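Local coordinates for protocatechuate decarboxylase (Klebsiella pneumoniae, PDB 5O3M), which decarboxylates 3,4-dihydroxybenzoate (protocatechuate) to catechol as a UbiD-family enzyme dependent on prenylated flavin, and can carboxylate catechols in the reverse direction, at residues A[97-102]-A[108-113]; A[166-171]-A[305-310]; A[382-387]-A[457-462]; A[422-427]-A[493-498]. One frame throughout, in Å; residues are numbered along the deposited sequence.

Contact 1 (A[97-102]-A[108-113]); sequences ASRQRA and CEASQL
Arg99 makes the polar link of this contact, its NE donating to the backbone carbonyl oxygen of Ala110 at 2.9 Å and 159°. The oxygen lies near the guanidinium plane, at its edge, while the donor stands above the plane of the carbonyl. From the opposite face of that carbonyl comes Leu113 N, so two bonds hold Ala110 O between them. An arginine suits the place because its chain, extended from CG to NE, spans the gap and still leaves the far nitrogens for another partner: NH2 forms a salt bridge with Glu356.

The van der Waals contacts centre on one methyl group. Leu113 CD2 rests 3.8 Å from Ala102 CB and 3.7 Å from Arg99 O, with the aliphatic CG of Arg99 beside it; the small Ala102 lets the leucine come close to the helix. Ala110 CB, pointing to the helix, adds a looser touch at 4.3 Å from Gln100 CA.

Within 97-102, Ser98 is the N-cap, its OG accepting from Arg101 N at 2.9 Å. The whole is a tight link between two consecutive helices, in which the short 3-10 segment 110-112 folds back on the capped first turn of helix 99-106 before helix 113-122 begins, within the UbiD N-terminal family region.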
loop_
_atom_site.group_PDB
_atom_site.type_symbol
_atom_site.label_atom_id
_atom_site.label_comp_id
_atom_site.label_asym_id
_atom_site.label_seq_id
_atom_site.Cartn_x
_atom_site.Cartn_y
_atom_site.Cartn_z
ATOM N N ALA A 97 15.448 -15.971 -36.427
ATOM C CA ALA A 97 15.714 -16.213 -35.011
ATOM C C ALA A 97 16.920 -15.440 -34.491
ATOM O O ALA A 97 17.658 -15.940 -33.633
ATOM C CB ALA A 97 15.891 -17.712 -34.755
ATOM N N SER A 98 17.138 -14.231 -34.993
ATOM C CA SER A 98 18.225 -13.384 -34.531
ATOM C C SER A 98 17.956 -11.979 -35.040
ATOM O O SER A 98 17.705 -11.790 -36.235
ATOM C CB SER A 98 19.584 -13.895 -35.025
ATOM O OG SER A 98 20.499 -12.828 -35.226
ATOM N N ARG A 99 17.986 -11.004 -34.129
ATOM C CA ARG A 99 17.775 -9.624 -34.542
ATOM C C ARG A 99 18.876 -9.163 -35.491
ATOM O O ARG A 99 18.608 -8.420 -36.445
ATOM C CB ARG A 99 17.691 -8.713 -33.317
ATOM C CG ARG A 99 16.986 -7.396 -33.588
ATOM C CD ARG A 99 17.118 -6.433 -32.404
ATOM N NE ARG A 99 16.577 -5.104 -32.696
ATOM C CZ ARG A 99 15.363 -4.711 -32.326
ATOM N NH1 ARG A 99 14.584 -5.550 -31.664
ATOM N NH2 ARG A 99 14.924 -3.489 -32.610
ATOM N N GLN A 100 20.121 -9.601 -35.262
ATOM C CA GLN A 100 21.181 -9.221 -36.185
ATOM C C GLN A 100 20.958 -9.835 -37.561
ATOM O O GLN A 100 21.154 -9.161 -38.584
ATOM C CB GLN A 100 22.561 -9.612 -35.664
ATOM C CG GLN A 100 23.647 -8.905 -36.482
ATOM C CD GLN A 100 24.995 -9.599 -36.462
ATOM O OE1 GLN A 100 25.305 -10.367 -35.548
ATOM N NE2 GLN A 100 25.813 -9.319 -37.473
ATOM N N ARG A 101 20.547 -11.108 -37.610
ATOM C CA ARG A 101 20.315 -11.744 -38.902
ATOM C C ARG A 101 19.175 -11.057 -39.642
ATOM O O ARG A 101 19.265 -10.826 -40.855
ATOM C CB ARG A 101 20.040 -13.245 -38.726
ATOM C CG ARG A 101 19.604 -13.965 -40.005
ATOM C CD ARG A 101 19.936 -15.477 -40.001
ATOM N NE ARG A 101 19.281 -16.220 -38.916
ATOM C CZ ARG A 101 19.890 -16.582 -37.783
ATOM N NH1 ARG A 101 21.171 -16.268 -37.591
ATOM N NH2 ARG A 101 19.227 -17.259 -36.852
ATOM N N ALA A 102 18.097 -10.704 -38.930
ATOM C CA ALA A 102 17.012 -9.980 -39.585
ATOM C C ALA A 102 17.505 -8.638 -40.112
ATOM O O ALA A 102 17.127 -8.209 -41.210
ATOM C CB ALA A 102 15.833 -9.795 -38.621
ATOM N N CYS A 108 19.930 -3.276 -42.725
ATOM C CA CYS A 108 19.990 -2.141 -41.808
ATOM C C CYS A 108 20.658 -2.566 -40.505
ATOM O O CYS A 108 21.029 -3.732 -40.320
ATOM C CB CYS A 108 18.594 -1.581 -41.535
ATOM S SG CYS A 108 17.561 -2.771 -40.645
ATOM N N GLU A 109 20.805 -1.597 -39.603
ATOM C CA GLU A 109 21.330 -1.829 -38.263
ATOM C C GLU A 109 20.275 -2.467 -37.371
ATOM O O GLU A 109 19.101 -2.084 -37.399
ATOM C CB GLU A 109 21.771 -0.514 -37.636
ATOM C CG GLU A 109 22.736 0.272 -38.478
ATOM C CD GLU A 109 24.172 -0.136 -38.232
ATOM O OE1 GLU A 109 24.513 -0.414 -37.060
ATOM O OE2 GLU A 109 24.952 -0.187 -39.213
ATOM N N ALA A 110 20.714 -3.424 -36.555
ATOM C CA ALA A 110 19.801 -4.148 -35.677
ATOM C C ALA A 110 18.994 -3.196 -34.792
ATOM O O ALA A 110 17.768 -3.326 -34.676
ATOM C CB ALA A 110 20.595 -5.140 -34.831
ATOM N N SER A 111 19.662 -2.225 -34.160
ATOM C CA SER A 111 18.964 -1.333 -33.242
ATOM C C SER A 111 17.930 -0.472 -33.958
ATOM O O SER A 111 17.034 0.077 -33.305
ATOM C CB SER A 111 19.968 -0.445 -32.499
ATOM O OG SER A 111 20.353 0.664 -33.293
ATOM N N GLN A 112 18.021 -0.361 -35.284
ATOM C CA GLN A 112 17.118 0.454 -36.084
ATOM C C GLN A 112 16.039 -0.367 -36.783
ATOM O O GLN A 112 15.220 0.199 -37.511
ATOM C CB GLN A 112 17.923 1.248 -37.122
ATOM C CG GLN A 112 19.005 2.129 -36.506
ATOM C CD GLN A 112 18.424 3.176 -35.560
ATOM O OE1 GLN A 112 18.693 3.173 -34.355
ATOM N NE2 GLN A 112 17.618 4.079 -36.108
ATOM N N LEU A 113 16.006 -1.679 -36.554
ATOM C CA LEU A 113 15.190 -2.584 -37.367
ATOM C C LEU A 113 13.729 -2.139 -37.445
ATOM O O LEU A 113 13.124 -2.136 -38.524
ATOM C CB LEU A 113 15.293 -3.996 -36.791
ATOM C CG LEU A 113 15.061 -5.193 -37.695
ATOM C CD1 LEU A 113 15.822 -5.018 -38.988
ATOM C CD2 LEU A 113 15.557 -6.416 -36.967
#

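Contact 2 (A[166-171]-A[305-310]). With 9JE (pentane-1,5-diol), chain G.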
loop_
_atom_site.group_PDB
_atom_site.type_symbol
_atom_site.label_atom_id
_atom_site.label_comp_id
_atom_site.label_asym_id
_atom_site.label_seq_id
_atom_site.Cartn_x
_atom_site.Cartn_y
_atom_site.Cartn_z
ATOM N N GLY A 166 0.212 -32.679 -32.779
ATOM C CA GLY A 166 0.553 -33.420 -33.967
ATOM C C GLY A 166 1.599 -32.648 -34.758
ATOM O O GLY A 166 2.207 -31.691 -34.258
ATOM N N PRO A 167 1.843 -33.055 -36.003
ATOM C CA PRO A 167 2.803 -32.320 -36.843
ATOM C C PRO A 167 2.283 -30.931 -37.209
ATOM O O PRO A 167 1.093 -30.752 -37.477
ATOM C CB PRO A 167 2.948 -33.209 -38.092
ATOM C CG PRO A 167 2.306 -34.531 -37.739
ATOM C CD PRO A 167 1.308 -34.262 -36.660
ATOM N N PHE A 168 3.190 -29.944 -37.248
ATOM C CA PHE A 168 2.828 -28.557 -37.548
ATOM C C PHE A 168 3.627 -27.973 -38.711
ATOM O O PHE A 168 4.808 -28.289 -38.896
ATOM C CB PHE A 168 3.045 -27.637 -36.325
ATOM C CG PHE A 168 1.904 -27.639 -35.347
ATOM C CD1 PHE A 168 1.782 -28.653 -34.401
ATOM C CD2 PHE A 168 0.964 -26.615 -35.359
ATOM C CE1 PHE A 168 0.732 -28.656 -33.497
ATOM C CE2 PHE A 168 -0.092 -26.607 -34.445
ATOM C CZ PHE A 168 -0.204 -27.634 -33.521
ATOM N N PHE A 169 2.971 -27.109 -39.487
ATOM C CA PHE A 169 3.636 -26.045 -40.229
ATOM C C PHE A 169 3.432 -24.753 -39.449
ATOM O O PHE A 169 2.287 -24.375 -39.158
ATOM C CB PHE A 169 3.076 -25.897 -41.647
ATOM C CG PHE A 169 3.053 -27.192 -42.443
ATOM C CD1 PHE A 169 4.224 -27.741 -42.947
ATOM C CD2 PHE A 169 1.856 -27.844 -42.695
ATOM C CE1 PHE A 169 4.202 -28.925 -43.679
ATOM C CE2 PHE A 169 1.827 -29.020 -43.414
ATOM C CZ PHE A 169 3.006 -29.556 -43.919
ATOM N N CYS A 170 4.532 -24.083 -39.101
ATOM C CA CYS A 170 4.478 -22.925 -38.212
ATOM C C CYS A 170 4.701 -21.594 -38.910
ATOM O O CYS A 170 4.600 -20.552 -38.260
ATOM C CB CYS A 170 5.499 -23.069 -37.075
ATOM S SG CYS A 170 5.120 -24.408 -35.904
ATOM N N LEU A 171 4.992 -21.583 -40.205
ATOM C CA LEU A 171 5.237 -20.321 -40.898
ATOM C C LEU A 171 4.387 -20.230 -42.157
ATOM O O LEU A 171 4.865 -19.895 -43.241
ATOM C CB LEU A 171 6.723 -20.157 -41.205
ATOM C CG LEU A 171 7.581 -19.635 -40.049
ATOM C CD1 LEU A 171 9.013 -19.523 -40.472
ATOM C CD2 LEU A 171 7.064 -18.269 -39.542
ATOM N N HIS A 305 -2.281 -30.932 -25.646
ATOM C CA HIS A 305 -1.578 -29.697 -25.947
ATOM C C HIS A 305 -1.624 -29.406 -27.437
ATOM O O HIS A 305 -2.037 -30.234 -28.256
ATOM C CB HIS A 305 -0.121 -29.751 -25.465
ATOM C CG HIS A 305 0.012 -29.938 -23.988
ATOM N ND1 HIS A 305 0.222 -31.174 -23.410
ATOM C CD2 HIS A 305 -0.070 -29.055 -22.966
ATOM C CE1 HIS A 305 0.285 -31.039 -22.098
ATOM N NE2 HIS A 305 0.106 -29.764 -21.802
ATOM N N ALA A 306 -1.194 -28.192 -27.766
ATOM C CA ALA A 306 -1.034 -27.743 -29.135
ATOM C C ALA A 306 0.452 -27.811 -29.497
ATOM O O ALA A 306 0.929 -28.827 -30.008
ATOM C CB ALA A 306 -1.622 -26.329 -29.282
ATOM N N MET A 307 1.197 -26.748 -29.216
ATOM C CA MET A 307 2.652 -26.771 -29.291
ATOM C C MET A 307 3.185 -25.702 -28.346
ATOM O O MET A 307 2.388 -25.027 -27.678
ATOM C CB MET A 307 3.142 -26.518 -30.719
ATOM C CG MET A 307 2.620 -25.209 -31.274
ATOM S SD MET A 307 3.427 -24.717 -32.791
ATOM C CE MET A 307 5.046 -24.229 -32.202
ATOM N N PRO A 308 4.508 -25.514 -28.275
ATOM C CA PRO A 308 5.070 -24.427 -27.451
ATOM C C PRO A 308 4.592 -23.047 -27.903
ATOM O O PRO A 308 4.613 -22.717 -29.090
ATOM C CB PRO A 308 6.584 -24.595 -27.641
ATOM C CG PRO A 308 6.750 -26.091 -27.936
ATOM C CD PRO A 308 5.555 -26.412 -28.803
ATOM N N GLU A 309 4.149 -22.241 -26.935
ATOM C CA GLU A 309 3.732 -20.859 -27.150
ATOM C C GLU A 309 4.888 -19.901 -26.825
ATOM O O GLU A 309 5.849 -20.259 -26.138
ATOM C CB GLU A 309 2.496 -20.530 -26.297
ATOM C CG GLU A 309 1.279 -21.501 -26.443
ATOM C CD GLU A 309 0.616 -21.450 -27.819
ATOM O OE1 GLU A 309 0.982 -20.585 -28.649
ATOM O OE2 GLU A 309 -0.269 -22.284 -28.080
ATOM N N PHE A 310 4.792 -18.676 -27.340
ATOM C CA PHE A 310 5.910 -17.738 -27.221
ATOM C C PHE A 310 6.338 -17.408 -25.779
ATOM O O PHE A 310 7.518 -17.052 -25.596
ATOM C CB PHE A 310 5.586 -16.447 -28.006
ATOM C CG PHE A 310 4.459 -15.629 -27.414
ATOM C CD1 PHE A 310 3.153 -15.799 -27.857
ATOM C CD2 PHE A 310 4.716 -14.679 -26.407
ATOM C CE1 PHE A 310 2.103 -15.051 -27.308
ATOM C CE2 PHE A 310 3.662 -13.921 -25.829
ATOM C CZ PHE A 310 2.358 -14.099 -26.280
HETATM C C02 9JE G . 2.999 -13.880 -35.369
HETATM C C03 9JE G . 4.237 -14.598 -35.871
HETATM C C04 9JE G . 4.546 -15.888 -35.115
HETATM C C05 9JE G . 4.243 -17.157 -35.920
HETATM C C06 9JE G . 4.366 -18.446 -35.095
HETATM O O01 9JE G . 3.381 -12.614 -34.908
HETATM O O07 9JE G . 3.839 -19.550 -35.802
#
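Met307 lays its sulfur over one face of the Phe168 ring, a Met-aromatic contact with SD 4.2 Å from the ring centroid and 18° off the ring normal. It sits toward the rim on the CD2 side, where the SD to CD2 distance is 4.0 Å. The two side chains cross obliquely. With CG placed between its backbone N and carbonyl carbon (chi1 57°), Met307 runs out toward strand 168-177 and then bends at its last torsion, which carries CE on to Cys170. There the two sulfurs, Met307 SD and Cys170 SG, pack 3.6 Å apart as a thioether against a thiol, and CE lies at 3.7 Å from the same SG. An unbranched, polarisable methionine can serve both partners at once.

This buried patch belongs to the UbiD Rift-related region, where 168-177 is a strand of the large antiparallel sheet and 305-308 belongs to a separate two-stranded one. Ala306 also takes part through its backbone, its O lying 3.5 Å from Phe168 CE1 and oblique to the ring. Phe168 and Cys170 both set off toward 305-308 from their alpha carbons, whereas the backbone of Cys170 serves the ligand pocket: its O accepts a hydrogen bond of 2.8 Å from O07 of the bound pentane-1,5-diol.

Contact 3 (A[382-387]-A[457-462])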
loop_
_atom_site.group_PDB
_atom_site.type_symbol
_atom_site.label_atom_id
_atom_site.label_comp_id
_atom_site.label_asym_id
_atom_site.label_seq_id
_atom_site.Cartn_x
_atom_site.Cartn_y
_atom_site.Cartn_z
ATOM N N GLY A 382 8.619 -10.891 -27.310
ATOM C CA GLY A 382 8.343 -9.744 -28.151
ATOM C C GLY A 382 6.995 -9.107 -27.930
ATOM O O GLY A 382 6.595 -8.248 -28.728
ATOM N N LYS A 383 6.296 -9.487 -26.871
ATOM C CA LYS A 383 4.937 -9.048 -26.557
ATOM C C LYS A 383 4.742 -8.596 -25.117
ATOM O O LYS A 383 4.053 -7.596 -24.894
ATOM C CB LYS A 383 3.939 -10.185 -26.869
ATOM C CG LYS A 383 3.834 -10.498 -28.359
ATOM C CD LYS A 383 2.920 -11.682 -28.570
ATOM C CE LYS A 383 1.463 -11.263 -28.615
ATOM N NZ LYS A 383 1.119 -10.660 -29.936
ATOM N N PHE A 384 5.324 -9.303 -24.134
ATOM C CA PHE A 384 4.935 -9.094 -22.741
ATOM C C PHE A 384 5.748 -8.008 -22.029
ATOM O O PHE A 384 5.231 -7.387 -21.091
ATOM C CB PHE A 384 5.050 -10.407 -21.953
ATOM C CG PHE A 384 3.972 -11.433 -22.279
ATOM C CD1 PHE A 384 2.875 -11.099 -23.043
ATOM C CD2 PHE A 384 4.050 -12.728 -21.774
ATOM C CE1 PHE A 384 1.904 -12.029 -23.313
ATOM C CE2 PHE A 384 3.071 -13.668 -22.047
ATOM C CZ PHE A 384 2.006 -13.328 -22.814
ATOM N N LEU A 385 6.997 -7.757 -22.441
ATOM C CA LEU A 385 7.902 -6.863 -21.712
ATOM C C LEU A 385 8.413 -5.756 -22.621
ATOM O O LEU A 385 9.066 -6.029 -23.633
ATOM C CB LEU A 385 9.072 -7.653 -21.120
ATOM C CG LEU A 385 10.270 -6.939 -20.501
ATOM C CD1 LEU A 385 9.800 -6.008 -19.419
ATOM C CD2 LEU A 385 11.305 -7.946 -19.937
ATOM N N GLY A 386 8.136 -4.508 -22.259
ATOM C CA GLY A 386 8.674 -3.391 -23.020
ATOM C C GLY A 386 9.768 -2.615 -22.292
ATOM O O GLY A 386 9.557 -2.146 -21.175
ATOM N N ILE A 387 10.948 -2.490 -22.897
ATOM C CA ILE A 387 12.026 -1.639 -22.397
ATOM C C ILE A 387 11.983 -0.350 -23.201
ATOM O O ILE A 387 12.208 -0.361 -24.420
ATOM C CB ILE A 387 13.411 -2.308 -22.530
ATOM C CG1 ILE A 387 13.353 -3.818 -22.240
ATOM C CG2 ILE A 387 14.421 -1.607 -21.610
ATOM C CD1 ILE A 387 12.904 -4.103 -20.806
ATOM N N GLN A 457 -3.879 -14.447 -22.184
ATOM C CA GLN A 457 -4.173 -15.727 -21.559
ATOM C C GLN A 457 -2.991 -16.684 -21.559
ATOM O O GLN A 457 -2.979 -17.623 -20.755
ATOM C CB GLN A 457 -5.352 -16.377 -22.260
ATOM C CG GLN A 457 -6.676 -15.906 -21.703
ATOM C CD GLN A 457 -7.827 -16.745 -22.210
ATOM O OE1 GLN A 457 -8.243 -16.612 -23.364
ATOM N NE2 GLN A 457 -8.333 -17.635 -21.359
ATOM N N LEU A 458 -2.006 -16.485 -22.437
ATOM C CA LEU A 458 -0.893 -17.420 -22.515
ATOM C C LEU A 458 0.207 -17.120 -21.493
ATOM O O LEU A 458 1.166 -17.895 -21.391
ATOM C CB LEU A 458 -0.330 -17.441 -23.948
ATOM C CG LEU A 458 -1.297 -17.956 -25.017
ATOM C CD1 LEU A 458 -0.649 -17.995 -26.407
ATOM C CD2 LEU A 458 -1.819 -19.334 -24.651
ATOM N N ASP A 459 0.091 -16.033 -20.735
ATOM C CA ASP A 459 0.854 -15.824 -19.499
ATOM C C ASP A 459 0.236 -16.703 -18.417
ATOM O O ASP A 459 -0.893 -16.448 -17.982
ATOM C CB ASP A 459 0.831 -14.342 -19.077
ATOM C CG ASP A 459 1.656 -14.050 -17.798
ATOM O OD1 ASP A 459 2.130 -14.983 -17.122
ATOM O OD2 ASP A 459 1.807 -12.860 -17.447
ATOM N N PRO A 460 0.925 -17.756 -17.970
ATOM C CA PRO A 460 0.319 -18.647 -16.970
ATOM C C PRO A 460 0.107 -17.991 -15.609
ATOM O O PRO A 460 -0.694 -18.504 -14.817
ATOM C CB PRO A 460 1.316 -19.809 -16.887
ATOM C CG PRO A 460 2.652 -19.176 -17.305
ATOM C CD PRO A 460 2.277 -18.192 -18.372
ATOM N N SER A 461 0.790 -16.882 -15.311
ATOM C CA SER A 461 0.587 -16.162 -14.054
ATOM C C SER A 461 -0.674 -15.294 -14.057
ATOM O O SER A 461 -1.040 -14.752 -13.005
ATOM C CB SER A 461 1.834 -15.307 -13.718
ATOM O OG SER A 461 1.938 -14.116 -14.502
ATOM N N GLN A 462 -1.384 -15.197 -15.185
ATOM C CA GLN A 462 -2.571 -14.340 -15.279
ATOM C C GLN A 462 -3.841 -15.154 -15.012
ATOM O O GLN A 462 -4.613 -15.484 -15.923
ATOM C CB GLN A 462 -2.606 -13.641 -16.639
ATOM C CG GLN A 462 -1.430 -12.643 -16.810
ATOM C CD GLN A 462 -1.508 -11.798 -18.068
ATOM O OE1 GLN A 462 -2.591 -11.413 -18.510
ATOM N NE2 GLN A 462 -0.344 -11.495 -18.652
#
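Asp459 OD1 is gripped twice by Ser461, whose OG donates at 2.8 Å and whose backbone N donates at 2.9 Å, while the CB of the same aspartate packs against Phe384. Both donors reach OD1 from one face of the carboxylate: OG on the syn side, N from well above the plane. The other oxygen, OD2, accepts from Gln462 NE2 at 2.8 Å on its anti side, with a fairly straight bond of 164°, and also makes a salt bridge with Lys416. With both oxygens engaged, the carboxylate has little freedom to rotate, and the lysine would be expected to favour its ionised form.

The bond from Ser461 N closes an Asx turn, nested in a type I beta turn from Asp459 to Gln462 whose backbone bond runs from Gln462 N to Asp459 O. Aspartate suits this corner because its short side chain can fold back on the next residues. CG of Asp459 lies anti to the backbone N (chi1 -178°), which sends the carboxylate on to Ser461 and Gln462 while CB stays against the ring. The turn lies in the loop between strands 447-454 and 475-482, in the UbiD C-terminal family region.

Across the contact Phe384, just before strand 385-390, brings the far end of its ring up to the loop. CE2 meets Asp459 CB at 3.8 Å, and CZ comes within 3.9 Å of Asp459 N; Leu458 C lies at the ring edge, 4.4 Å from CZ. The ring and carboxylate planes are 32° apart, but it is the methylene that touches the phenyl group. Thr438 of a second subunit packs on both Phe384 and Asp459.

Contact 4 (A[422-427]-A[493-498]); sequences DEDVDI and FERAPF. With 9JE (pentane-1,5-diol), chain H.
Arg495 donates from NH1 to the backbone O of Asp424 at 2.9 Å, with an N-H...O angle of 141°. That carbonyl belongs to a type I beta turn from Asp422 to Val425, which follows strand 417-422 of the C-terminal region's mixed sheet; the arginine side chain from the 493-498 loop thus fastens the turn through the turn's own backbone. The donor is tilted somewhat from the carbonyl plane, and the bond lies at the guanidinium edge.

Closer to the arginine's backbone, Asp424 OD2 packs against the aliphatic part of the same chain, 3.4 Å from Arg495 CG. Carboxylate and guanidinium stand almost perpendicular, 88° apart, and their charged atoms do not pair with each other. A bend at chi3 (72°) instead turns the guanidinium past the carboxylate to the carbonyl. The charges have other partners: Asp424 OD2 forms a salt bridge with Arg440, and Arg495 NH2 one with Asp432.

Further out, Trp435 makes a cation-pi contact with Arg495, and Thr67 O of a second subunit accepts from its NH2, so this arginine also joins the subunit interface. The first three residues of the turn line the pocket of a bound pentane-1,5-diol. Asp422 CB lies 3.8 Å from its C02, and Lys490 NZ is hydrogen-bonded to the diol. One water completes the bridge between the loops: it donates to Asp424 OD2 at 2.7 Å, accepts from Arg495 N at 2.9 Å, and is hydrogen-bonded to O07 of the diol at 2.9 Å.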
loop_
_atom_site.group_PDB
_atom_site.type_symbol
_atom_site.label_atom_id
_atom_site.label_comp_id
_atom_site.label_asym_id
_atom_site.label_seq_id
_atom_site.Cartn_x
_atom_site.Cartn_y
_atom_site.Cartn_z
ATOM N N ASP A 422 17.287 5.420 -19.040
ATOM C CA ASP A 422 17.847 6.602 -19.682
ATOM C C ASP A 422 18.707 6.224 -20.885
ATOM O O ASP A 422 18.953 5.050 -21.152
ATOM C CB ASP A 422 18.652 7.407 -18.663
ATOM C CG ASP A 422 17.776 7.986 -17.595
ATOM O OD1 ASP A 422 16.944 8.831 -17.967
ATOM O OD2 ASP A 422 17.888 7.564 -16.423
ATOM N N GLU A 423 19.202 7.244 -21.596
ATOM C CA GLU A 423 19.884 7.015 -22.861
ATOM C C GLU A 423 21.274 6.420 -22.696
ATOM O O GLU A 423 21.877 6.062 -23.706
ATOM C CB GLU A 423 19.985 8.312 -23.671
ATOM C CG GLU A 423 20.968 9.331 -23.112
ATOM C CD GLU A 423 20.333 10.304 -22.115
ATOM O OE1 GLU A 423 19.261 10.002 -21.539
ATOM O OE2 GLU A 423 20.924 11.382 -21.907
ATOM N N ASP A 424 21.789 6.284 -21.469
ATOM C CA ASP A 424 23.090 5.657 -21.247
ATOM C C ASP A 424 22.974 4.199 -20.808
ATOM O O ASP A 424 23.944 3.627 -20.300
ATOM C CB ASP A 424 23.914 6.455 -20.221
ATOM C CG ASP A 424 23.224 6.551 -18.862
ATOM O OD1 ASP A 424 22.035 6.164 -18.771
ATOM O OD2 ASP A 424 23.866 7.001 -17.884
ATOM N N VAL A 425 21.807 3.588 -20.975
ATOM C CA VAL A 425 21.593 2.184 -20.643
ATOM C C VAL A 425 21.297 1.445 -21.936
ATOM O O VAL A 425 20.443 1.873 -22.718
ATOM C CB VAL A 425 20.436 1.984 -19.644
ATOM C CG1 VAL A 425 20.304 0.493 -19.303
ATOM C CG2 VAL A 425 20.617 2.835 -18.365
ATOM N N ASP A 426 21.981 0.329 -22.151
ATOM C CA ASP A 426 21.806 -0.443 -23.383
ATOM C C ASP A 426 20.584 -1.347 -23.227
ATOM O O ASP A 426 20.637 -2.370 -22.532
ATOM C CB ASP A 426 23.067 -1.253 -23.682
ATOM C CG ASP A 426 22.945 -2.071 -24.981
ATOM O OD1 ASP A 426 23.957 -2.670 -25.404
ATOM O OD2 ASP A 426 21.851 -2.096 -25.587
ATOM N N ILE A 427 19.469 -0.973 -23.860
ATOM C CA ILE A 427 18.237 -1.710 -23.603
ATOM C C ILE A 427 18.271 -3.125 -24.168
ATOM O O ILE A 427 17.453 -3.952 -23.764
ATOM C CB ILE A 427 17.004 -0.988 -24.167
ATOM C CG1 ILE A 427 17.137 -0.834 -25.689
ATOM C CG2 ILE A 427 16.748 0.340 -23.415
ATOM C CD1 ILE A 427 15.952 -0.102 -26.303
ATOM N N PHE A 493 24.594 10.858 -11.189
ATOM C CA PHE A 493 24.396 9.532 -11.768
ATOM C C PHE A 493 25.111 9.369 -13.103
ATOM O O PHE A 493 24.672 8.559 -13.944
ATOM C CB PHE A 493 22.906 9.224 -11.930
ATOM C CG PHE A 493 22.222 8.838 -10.642
ATOM C CD1 PHE A 493 21.845 9.810 -9.724
ATOM C CD2 PHE A 493 21.935 7.504 -10.357
ATOM C CE1 PHE A 493 21.190 9.460 -8.517
ATOM C CE2 PHE A 493 21.268 7.150 -9.157
ATOM C CZ PHE A 493 20.904 8.133 -8.245
ATOM N N GLU A 494 26.193 10.120 -13.317
ATOM C CA GLU A 494 26.983 9.967 -14.533
ATOM C C GLU A 494 27.763 8.660 -14.465
ATOM O O GLU A 494 28.472 8.403 -13.496
ATOM C CB GLU A 494 27.937 11.157 -14.699
ATOM C CG GLU A 494 28.908 11.004 -15.898
ATOM C CD GLU A 494 30.012 12.077 -15.977
ATOM O OE1 GLU A 494 30.605 12.435 -14.938
ATOM O OE2 GLU A 494 30.298 12.555 -17.095
ATOM N N ARG A 495 27.642 7.822 -15.485
ATOM C CA ARG A 495 28.464 6.617 -15.493
ATOM C C ARG A 495 29.941 6.988 -15.623
ATOM O O ARG A 495 30.301 7.964 -16.287
ATOM C CB ARG A 495 28.028 5.685 -16.617
ATOM C CG ARG A 495 26.548 5.363 -16.521
ATOM C CD ARG A 495 26.122 4.287 -17.497
ATOM N NE ARG A 495 26.625 2.979 -17.111
ATOM C CZ ARG A 495 26.090 1.837 -17.530
ATOM N NH1 ARG A 495 25.044 1.852 -18.354
ATOM N NH2 ARG A 495 26.584 0.684 -17.113
ATOM N N ALA A 496 30.794 6.224 -14.941
ATOM C CA ALA A 496 32.208 6.546 -14.905
ATOM C C ALA A 496 32.682 6.845 -16.327
ATOM O O ALA A 496 32.479 6.013 -17.225
ATOM C CB ALA A 496 33.016 5.402 -14.294
ATOM N N PRO A 497 33.227 8.037 -16.589
ATOM C CA PRO A 497 33.513 8.462 -17.979
ATOM C C PRO A 497 34.894 8.045 -18.469
ATOM O O PRO A 497 35.885 8.769 -18.383
ATOM C CB PRO A 497 33.399 9.984 -17.887
ATOM C CG PRO A 497 33.964 10.267 -16.517
ATOM C CD PRO A 497 33.528 9.116 -15.629
ATOM N N PHE A 498 34.978 6.837 -19.003
ATOM C CA PHE A 498 36.224 6.406 -19.621
ATOM C C PHE A 498 36.462 7.196 -20.897
ATOM O O PHE A 498 35.520 7.531 -21.615
ATOM C CB PHE A 498 36.180 4.901 -19.877
ATOM C CG PHE A 498 36.091 4.111 -18.612
ATOM C CD1 PHE A 498 37.239 3.797 -17.897
ATOM C CD2 PHE A 498 34.855 3.765 -18.082
ATOM C CE1 PHE A 498 37.157 3.103 -16.693
ATOM C CE2 PHE A 498 34.766 3.065 -16.883
ATOM C CZ PHE A 498 35.919 2.739 -16.187
HETATM C C02 9JE H . 21.321 9.383 -16.857
HETATM C C03 9JE H . 21.667 9.874 -18.252
HETATM C C04 9JE H . 23.048 10.501 -18.399
HETATM C C05 9JE H . 23.327 10.533 -19.922
HETATM C C06 9JE H . 24.643 11.249 -20.197
HETATM O O01 9JE H . 20.900 10.542 -16.173
HETATM O O07 9JE H . 25.389 11.080 -18.971
HETATM O O HOH W 1 26.114 8.510 -17.874
#

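How the contacts relate
Contacts 2, 3 and 4 are buried, whereas contact 1 is partly buried; contact 4 lies farthest out, about 31 Å from the chain centre to its own. Sulfur and aromatic packing dominates contact 2, while contact 3 sets a phenyl ring beside a hydrogen-bonded turn. Contacts 1 and 4 each use an arginine to hold a backbone carbonyl, but contact 4 adds water and a ligand. Contacts 2 and 3 meet where Phe310 packs edge-to-face on Phe384. Contacts 3 and 4 share the C-terminal sheet through strands 385-390 and 417-422 and touch through Ile387 and Ile427. Contacts 2 and 4, whose own centres are about 41 Å apart, each border a diol site.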